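Uncharacterized protein (Bacteroides ovatus, PDB 4DQA) is of unknown function but probably binds carbohydrate, joining an N-terminal BT_3987-like domain to a concanavalin A-like lectin/glucanase domain. Local coordinates at residues A[43-48]-A[88-93]. Numbering follows the deposited sequence.
Sequences VDVSYS and LYADNI
Y47 reaches from segment 43-48 of strand 43-49 toward the loop 88-93 and meets it at two points along its ring and hydroxyl. Its CG stands anti to the carbonyl carbon (chi1 -58°), which sends the ring back along the strand toward V45. Y47 CE2 lies 3.9 Å from I93 CG1, and the two side chains meet at a slant. Farther out, Y47 OH lies 4.0 Å from A90 CB. V45, two residues earlier on the same side of the strand, adds a second neighbour to that methyl: V45 CG2 lies 4.3 Å from A90 CB, which therefore faces both the phenol oxygen and a valine branch. One water bridges the hydroxyl to the loop: Y47 OH donates to it over 2.6 Å, and the water donates in turn to the backbone O of D91 at 2.7 Å. The same hydroxyl also hydrogen-bonds S33 OG on strand 27-35, and D91 O is gripped by S81 OG as well. The contact thus joins the two sheets of the E-set-like N-terminal domain, where the loop leads into strand 93-97. All four touching residues are buried, and the chemistry implies a largely apolar interface in which the hydroxyl of buried Y47 and the D91 carbonyl are held by a shared water, with S33 and S81 as second partners.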
loop_
_atom_site.group_PDB
_atom_site.type_symbol
_atom_site.label_atom_id
_atom_site.label_comp_id
_atom_site.label_asym_id
_atom_site.label_seq_id
_atom_site.Cartn_x
_atom_site.Cartn_y
_atom_site.Cartn_z
ATOM N N VAL A 43 6.889 38.740 27.416
ATOM C CA VAL A 43 6.194 37.512 27.737
ATOM C C VAL A 43 7.077 36.341 27.320
ATOM O O VAL A 43 7.490 36.232 26.155
ATOM C CB VAL A 43 4.852 37.427 26.999
ATOM C CG1 VAL A 43 4.261 36.025 27.049
ATOM C CG2 VAL A 43 3.881 38.448 27.599
ATOM N N ASP A 44 7.389 35.477 28.277
ATOM C CA ASP A 44 8.261 34.355 28.021
ATOM C C ASP A 44 7.469 33.115 27.656
ATOM O O ASP A 44 6.400 32.857 28.212
ATOM C CB ASP A 44 9.125 34.078 29.235
ATOM C CG ASP A 44 10.044 35.239 29.549
ATOM O OD1 ASP A 44 10.746 35.678 28.604
ATOM O OD2 ASP A 44 10.047 35.720 30.710
ATOM N N VAL A 45 7.982 32.365 26.689
ATOM C CA VAL A 45 7.304 31.147 26.242
ATOM C C VAL A 45 8.280 30.000 26.122
ATOM O O VAL A 45 9.508 30.179 26.148
ATOM C CB VAL A 45 6.567 31.347 24.891
ATOM C CG1 VAL A 45 5.519 32.455 24.982
ATOM C CG2 VAL A 45 7.560 31.610 23.746
ATOM N N SER A 46 7.742 28.799 26.033
ATOM C CA SER A 46 8.573 27.648 25.738
ATOM C C SER A 46 7.759 26.617 25.000
ATOM O O SER A 46 6.535 26.738 24.890
ATOM C CB SER A 46 9.180 27.048 26.997
ATOM O OG SER A 46 8.189 26.392 27.790
ATOM N N TYR A 47 8.436 25.603 24.500
ATOM C CA TYR A 47 7.797 24.624 23.637
ATOM C C TYR A 47 8.131 23.204 24.030
ATOM O O TYR A 47 9.179 22.918 24.622
ATOM C CB TYR A 47 8.228 24.862 22.181
ATOM C CG TYR A 47 7.911 26.252 21.682
ATOM C CD1 TYR A 47 6.622 26.574 21.261
ATOM C CD2 TYR A 47 8.874 27.255 21.643
ATOM C CE1 TYR A 47 6.309 27.837 20.832
ATOM C CE2 TYR A 47 8.566 28.526 21.194
ATOM C CZ TYR A 47 7.278 28.810 20.792
ATOM O OH TYR A 47 6.975 30.085 20.344
ATOM N N SER A 48 7.249 22.296 23.646
ATOM C CA SER A 48 7.508 20.880 23.823
ATOM C C SER A 48 6.752 20.096 22.773
ATOM O O SER A 48 5.818 20.605 22.159
ATOM C CB SER A 48 7.061 20.415 25.197
ATOM O OG SER A 48 5.646 20.552 25.338
ATOM N N LEU A 88 3.504 41.162 19.015
ATOM C CA LEU A 88 2.565 40.051 19.086
ATOM C C LEU A 88 3.255 38.697 18.934
ATOM O O LEU A 88 2.857 37.727 19.581
ATOM C CB LEU A 88 1.498 40.169 18.009
ATOM C CG LEU A 88 0.572 41.380 18.092
ATOM C CD1 LEU A 88 -0.325 41.446 16.862
ATOM C CD2 LEU A 88 -0.261 41.317 19.349
ATOM N N TYR A 89 4.254 38.620 18.056
ATOM C CA TYR A 89 4.840 37.326 17.688
ATOM C C TYR A 89 6.145 37.057 18.403
ATOM O O TYR A 89 7.009 37.947 18.549
ATOM C CB TYR A 89 5.094 37.235 16.190
ATOM C CG TYR A 89 3.844 37.326 15.373
ATOM C CD1 TYR A 89 3.111 36.192 15.068
ATOM C CD2 TYR A 89 3.389 38.552 14.925
ATOM C CE1 TYR A 89 1.953 36.278 14.323
ATOM C CE2 TYR A 89 2.233 38.653 14.185
ATOM C CZ TYR A 89 1.520 37.512 13.886
ATOM O OH TYR A 89 0.370 37.596 13.145
ATOM N N ALA A 90 6.295 35.816 18.839
ATOM C CA ALA A 90 7.492 35.410 19.541
ATOM C C ALA A 90 8.676 35.371 18.600
ATOM O O ALA A 90 8.543 35.100 17.403
ATOM C CB ALA A 90 7.297 34.027 20.168
ATOM N N ASP A 91 9.855 35.588 19.170
ATOM C CA ASP A 91 11.066 35.370 18.408
ATOM C C ASP A 91 11.092 33.924 17.932
ATOM O O ASP A 91 10.751 32.984 18.671
ATOM C CB ASP A 91 12.299 35.653 19.242
ATOM C CG ASP A 91 12.466 37.134 19.573
ATOM O OD1 ASP A 91 11.791 37.986 18.968
ATOM O OD2 ASP A 91 13.288 37.422 20.459
ATOM N N ASN A 92 11.502 33.753 16.688
ATOM C CA ASN A 92 11.474 32.460 16.057
ATOM C C ASN A 92 12.384 31.428 16.712
ATOM O O ASN A 92 13.509 31.722 17.171
ATOM C CB ASN A 92 11.893 32.621 14.600
ATOM C CG ASN A 92 11.722 31.353 13.809
ATOM O OD1 ASN A 92 10.600 30.894 13.593
ATOM N ND2 ASN A 92 12.830 30.775 13.368
ATOM N N ILE A 93 11.893 30.205 16.738
ATOM C CA ILE A 93 12.666 29.033 17.093
ATOM C C ILE A 93 12.759 28.150 15.858
ATOM O O ILE A 93 11.796 28.055 15.101
ATOM C CB ILE A 93 11.925 28.256 18.207
ATOM C CG1 ILE A 93 12.070 29.026 19.511
ATOM C CG2 ILE A 93 12.376 26.804 18.291
ATOM C CD1 ILE A 93 13.436 29.210 19.928
HETATM O O HOH W 1 8.849 31.025 18.754
#